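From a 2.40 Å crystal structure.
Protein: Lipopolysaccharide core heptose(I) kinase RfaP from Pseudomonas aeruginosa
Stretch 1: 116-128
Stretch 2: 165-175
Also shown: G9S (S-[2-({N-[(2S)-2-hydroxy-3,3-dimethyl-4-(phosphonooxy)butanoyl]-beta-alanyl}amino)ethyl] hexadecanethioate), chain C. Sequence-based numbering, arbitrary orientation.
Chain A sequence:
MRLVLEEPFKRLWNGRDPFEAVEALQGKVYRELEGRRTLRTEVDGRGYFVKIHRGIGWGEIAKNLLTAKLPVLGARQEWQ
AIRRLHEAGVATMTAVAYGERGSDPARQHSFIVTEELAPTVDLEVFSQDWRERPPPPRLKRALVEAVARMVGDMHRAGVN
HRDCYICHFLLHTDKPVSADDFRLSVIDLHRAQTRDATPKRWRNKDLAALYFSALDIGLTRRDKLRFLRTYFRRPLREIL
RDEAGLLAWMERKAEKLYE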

# COMPACT_ATOMS: atom_id res chain seq x y z
N GLU A 116 -2.77 -5.31 -19.33
CA GLU A 116 -3.25 -6.08 -18.19
C GLU A 116 -2.07 -6.60 -17.38
O GLU A 116 -1.03 -6.98 -17.93
CB GLU A 116 -4.11 -7.25 -18.66
CG GLU A 116 -4.84 -7.93 -17.51
CD GLU A 116 -5.77 -9.04 -17.98
OE1 GLU A 116 -5.35 -9.84 -18.84
OE2 GLU A 116 -6.92 -9.10 -17.49
N LEU A 117 -2.24 -6.61 -16.07
CA LEU A 117 -1.28 -7.20 -15.16
C LEU A 117 -1.83 -8.54 -14.70
O LEU A 117 -2.88 -8.59 -14.05
CB LEU A 117 -1.02 -6.28 -13.98
CG LEU A 117 -0.44 -4.94 -14.43
CD1 LEU A 117 -0.86 -3.88 -13.44
CD2 LEU A 117 1.07 -5.04 -14.55
N ALA A 118 -1.13 -9.62 -15.06
CA ALA A 118 -1.67 -10.95 -14.81
C ALA A 118 -0.56 -11.97 -14.99
O ALA A 118 0.30 -11.81 -15.85
CB ALA A 118 -2.84 -11.24 -15.76
N PRO A 119 -0.54 -13.04 -14.19
CA PRO A 119 -1.54 -13.30 -13.14
C PRO A 119 -1.27 -12.50 -11.87
O PRO A 119 -0.13 -12.40 -11.42
CB PRO A 119 -1.40 -14.80 -12.89
CG PRO A 119 0.05 -15.07 -13.18
CD PRO A 119 0.44 -14.14 -14.30
N THR A 120 -2.33 -11.93 -11.31
CA THR A 120 -2.26 -11.12 -10.10
C THR A 120 -3.44 -11.45 -9.21
O THR A 120 -4.48 -11.92 -9.66
CB THR A 120 -2.29 -9.62 -10.41
OG1 THR A 120 -3.51 -9.31 -11.10
CG2 THR A 120 -1.12 -9.21 -11.29
N VAL A 121 -3.27 -11.19 -7.92
CA VAL A 121 -4.38 -11.15 -6.98
C VAL A 121 -4.25 -9.84 -6.20
O VAL A 121 -3.17 -9.52 -5.69
CB VAL A 121 -4.39 -12.35 -6.02
CG1 VAL A 121 -3.04 -12.50 -5.33
CG2 VAL A 121 -5.50 -12.20 -5.01
N ASP A 122 -5.34 -9.08 -6.14
CA ASP A 122 -5.30 -7.84 -5.39
C ASP A 122 -5.27 -8.16 -3.90
O ASP A 122 -5.65 -9.25 -3.46
CB ASP A 122 -6.48 -6.93 -5.76
CG ASP A 122 -7.77 -7.28 -5.05
OD1 ASP A 122 -7.81 -7.23 -3.79
OD2 ASP A 122 -8.80 -7.53 -5.74
N LEU A 123 -4.82 -7.18 -3.12
CA LEU A 123 -4.43 -7.44 -1.75
C LEU A 123 -5.62 -7.58 -0.81
O LEU A 123 -5.48 -8.22 0.24
CB LEU A 123 -3.47 -6.34 -1.26
CG LEU A 123 -1.99 -6.47 -1.66
CD1 LEU A 123 -1.09 -5.40 -0.97
CD2 LEU A 123 -1.46 -7.88 -1.39
N GLU A 124 -6.76 -6.98 -1.15
CA GLU A 124 -7.98 -7.19 -0.36
C GLU A 124 -8.43 -8.64 -0.44
O GLU A 124 -8.72 -9.28 0.59
CB GLU A 124 -9.11 -6.29 -0.86
CG GLU A 124 -10.47 -6.72 -0.33
CD GLU A 124 -11.54 -5.66 -0.49
OE1 GLU A 124 -11.49 -4.93 -1.50
OE2 GLU A 124 -12.41 -5.54 0.42
N VAL A 125 -8.51 -9.17 -1.66
CA VAL A 125 -8.80 -10.58 -1.86
C VAL A 125 -7.76 -11.43 -1.14
O VAL A 125 -8.09 -12.35 -0.38
CB VAL A 125 -8.85 -10.90 -3.36
CG1 VAL A 125 -8.93 -12.40 -3.59
CG2 VAL A 125 -10.03 -10.19 -4.00
N PHE A 126 -6.48 -11.12 -1.36
CA PHE A 126 -5.41 -11.89 -0.74
C PHE A 126 -5.52 -11.92 0.77
O PHE A 126 -5.22 -12.94 1.40
CB PHE A 126 -4.06 -11.34 -1.14
CG PHE A 126 -2.93 -12.22 -0.76
CD1 PHE A 126 -2.67 -13.36 -1.48
CD2 PHE A 126 -2.14 -11.93 0.35
CE1 PHE A 126 -1.62 -14.19 -1.13
CE2 PHE A 126 -1.10 -12.76 0.70
CZ PHE A 126 -0.84 -13.89 -0.04
N SER A 127 -5.95 -10.82 1.39
CA SER A 127 -6.08 -10.75 2.84
C SER A 127 -7.52 -10.94 3.32
O SER A 127 -7.77 -10.84 4.53
CB SER A 127 -5.53 -9.42 3.35
OG SER A 127 -6.27 -8.33 2.84
N GLN A 128 -8.46 -11.18 2.40
CA GLN A 128 -9.86 -11.48 2.66
C GLN A 128 -10.14 -12.07 4.03
O GLN A 128 -11.02 -11.58 4.75
CB GLN A 128 -10.38 -12.45 1.60
CG GLN A 128 -11.57 -11.97 0.81
CD GLN A 128 -11.86 -12.89 -0.36
OE1 GLN A 128 -11.04 -13.77 -0.68
NE2 GLN A 128 -13.02 -12.72 -1.00
N TYR A 165 -6.57 2.20 -1.97
CA TYR A 165 -7.12 1.11 -1.19
C TYR A 165 -6.29 -0.13 -1.45
O TYR A 165 -5.65 -0.25 -2.50
CB TYR A 165 -8.58 0.79 -1.55
CG TYR A 165 -9.39 1.98 -1.92
CD1 TYR A 165 -9.55 3.04 -1.04
CD2 TYR A 165 -10.04 2.05 -3.16
CE1 TYR A 165 -10.33 4.15 -1.38
CE2 TYR A 165 -10.83 3.16 -3.52
CZ TYR A 165 -10.97 4.20 -2.62
OH TYR A 165 -11.71 5.30 -2.95
N ILE A 166 -6.35 -1.07 -0.52
CA ILE A 166 -5.58 -2.29 -0.72
C ILE A 166 -6.03 -3.02 -1.98
O ILE A 166 -5.22 -3.70 -2.62
CB ILE A 166 -5.62 -3.19 0.53
CG1 ILE A 166 -7.04 -3.44 1.02
CG2 ILE A 166 -4.80 -2.55 1.64
CD1 ILE A 166 -7.13 -4.45 2.15
N CYS A 167 -7.29 -2.87 -2.41
CA CYS A 167 -7.66 -3.59 -3.62
C CYS A 167 -6.95 -3.03 -4.86
O CYS A 167 -6.82 -3.74 -5.86
CB CYS A 167 -9.18 -3.63 -3.82
SG CYS A 167 -10.10 -2.10 -3.91
N HIS A 168 -6.43 -1.80 -4.81
CA HIS A 168 -5.72 -1.26 -5.95
C HIS A 168 -4.24 -1.56 -5.91
O HIS A 168 -3.46 -0.90 -6.62
CB HIS A 168 -5.98 0.23 -6.08
CG HIS A 168 -7.37 0.54 -6.49
ND1 HIS A 168 -8.08 1.61 -5.99
CD2 HIS A 168 -8.22 -0.13 -7.32
CE1 HIS A 168 -9.30 1.61 -6.52
NE2 HIS A 168 -9.40 0.57 -7.33
N PHE A 169 -3.83 -2.55 -5.13
CA PHE A 169 -2.46 -3.04 -5.13
C PHE A 169 -2.48 -4.50 -5.56
O PHE A 169 -3.17 -5.31 -4.94
CB PHE A 169 -1.80 -2.87 -3.76
CG PHE A 169 -1.56 -1.45 -3.40
CD1 PHE A 169 -0.32 -0.85 -3.66
CD2 PHE A 169 -2.57 -0.69 -2.83
CE1 PHE A 169 -0.11 0.45 -3.36
CE2 PHE A 169 -2.35 0.64 -2.52
CZ PHE A 169 -1.11 1.21 -2.79
N LEU A 170 -1.75 -4.82 -6.62
CA LEU A 170 -1.73 -6.17 -7.16
C LEU A 170 -0.51 -6.91 -6.65
O LEU A 170 0.63 -6.44 -6.78
CB LEU A 170 -1.75 -6.12 -8.69
CG LEU A 170 -3.07 -5.56 -9.24
CD1 LEU A 170 -3.27 -5.94 -10.69
CD2 LEU A 170 -4.27 -5.99 -8.38
N LEU A 171 -0.75 -8.05 -6.03
CA LEU A 171 0.31 -9.00 -5.73
C LEU A 171 0.50 -9.91 -6.94
O LEU A 171 -0.48 -10.41 -7.51
CB LEU A 171 -0.05 -9.81 -4.49
CG LEU A 171 0.85 -10.99 -4.20
CD1 LEU A 171 2.22 -10.54 -3.66
CD2 LEU A 171 0.15 -11.87 -3.21
N HIS A 172 1.75 -10.11 -7.34
CA HIS A 172 2.03 -10.84 -8.58
C HIS A 172 2.15 -12.33 -8.30
O HIS A 172 3.00 -12.74 -7.50
CB HIS A 172 3.28 -10.29 -9.25
CG HIS A 172 3.03 -9.03 -10.01
ND1 HIS A 172 2.59 -9.04 -11.32
CD2 HIS A 172 3.13 -7.73 -9.65
CE1 HIS A 172 2.44 -7.79 -11.73
NE2 HIS A 172 2.76 -6.98 -10.74
N THR A 173 1.32 -13.13 -8.97
CA THR A 173 1.24 -14.57 -8.74
C THR A 173 1.87 -15.39 -9.85
O THR A 173 1.63 -16.60 -9.93
CB THR A 173 -0.21 -15.00 -8.55
OG1 THR A 173 -0.98 -14.57 -9.68
CG2 THR A 173 -0.79 -14.39 -7.28
N ASP A 174 2.66 -14.78 -10.73
CA ASP A 174 3.40 -15.55 -11.73
C ASP A 174 4.50 -16.40 -11.11
O ASP A 174 5.07 -17.25 -11.80
CB ASP A 174 3.99 -14.62 -12.79
CG ASP A 174 4.61 -13.36 -12.19
OD1 ASP A 174 5.55 -13.47 -11.36
OD2 ASP A 174 4.16 -12.25 -12.57
N LYS A 175 4.82 -16.20 -9.84
CA LYS A 175 5.80 -16.96 -9.10
C LYS A 175 5.23 -17.24 -7.72
O LYS A 175 4.31 -16.54 -7.28
CB LYS A 175 7.14 -16.22 -8.98
CG LYS A 175 8.05 -16.35 -10.19
CD LYS A 175 8.89 -15.10 -10.41
CE LYS A 175 9.68 -14.69 -9.16
NZ LYS A 175 10.84 -15.58 -8.85
C1 G9S C . -0.80 3.66 17.16
C2 G9S C . -1.34 2.45 19.30
C3 G9S C . -2.16 2.35 20.57
C4 G9S C . -2.04 3.52 21.53
C5 G9S C . -0.57 5.70 21.43
C6 G9S C . 1.62 4.73 22.57
C7 G9S C . 2.22 4.67 23.96
C8 G9S C . 1.50 3.33 22.03
C10 G9S C . -2.56 4.81 14.36
C11 G9S C . -3.70 5.43 13.60
C12 G9S C . -3.87 4.94 12.18
C13 G9S C . -2.95 3.80 11.77
C14 G9S C . -1.95 4.10 10.65
C15 G9S C . -2.31 3.61 9.25
C16 G9S C . -2.12 2.15 8.95
N2 G9S C . -1.56 3.55 18.37
C19 G9S C . -1.29 2.87 15.97
C20 G9S C . 2.55 5.53 21.71
C21 G9S C . -1.86 1.74 7.51
C22 G9S C . -2.25 0.30 7.18
C23 G9S C . -2.42 -0.10 5.74
C24 G9S C . -1.52 -1.21 5.25
C25 G9S C . -1.77 -1.84 3.89
C26 G9S C . -1.21 -3.24 3.64
C27 G9S C . -2.10 -4.42 3.99
C28 G9S C . -1.65 -5.76 3.51
C29 G9S C . -2.53 -6.49 2.54
C30 G9S C . 0.23 5.42 22.71
N3 G9S C . -1.62 4.80 20.92
O2 G9S C . -0.48 1.61 19.06
O3 G9S C . -1.48 5.37 14.47
O4 G9S C . -0.34 6.73 20.80
O5 G9S C . -0.58 4.81 23.65
O6 G9S C . 1.88 5.71 24.82
O8 G9S C . 2.17 7.00 26.97
O9 G9S C . 3.96 7.12 25.21
P1 G9S C . 2.91 6.26 25.87
S1 G9S C . -2.89 3.37 15.34

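A short antiparallel ladder can run directly into a helix start, which keeps touching the partner strand, and this contact in the kinase RfaP illustrates how. Stretch 2 enters through a 3-10 segment, where I166 packs its CB 4.2 Å from L123 CB; I166 CG2 also lies 3.8 Å from G9S C25, in the bound acyl chain, which also meets L123. C167 closes the approach: its carbonyl O sits 3.2 Å from D122 CB. D122 caps the helix, its OD1 accepting from V125 N at 3.0 Å and, weakly, from E124 N.

The strand then begins. F169 O receives a weak bond from L123 N (3.1 Å, 130°) and a CA-H...O contact from D122 CA at 3.3 Å, so the first helical residue still engages the strand. L170 shares a face with T120, D122 and H172, and its CD1 reaches T120 OG1 at 3.4 Å. L171 is the register's centre: paired with V121, it exchanges two 2.9 Å bonds, L171 N to V121 O and V121 N to L171 O. Its side chain takes the face of V121, setting CD2 over the F126 ring, 3.7 Å from the centroid. H172 meets L117 CD2 at its ring edge. Finally T173 N donates to P119 O at 2.9 Å, continuing the backbone hydrogen bonding one residue past the strand.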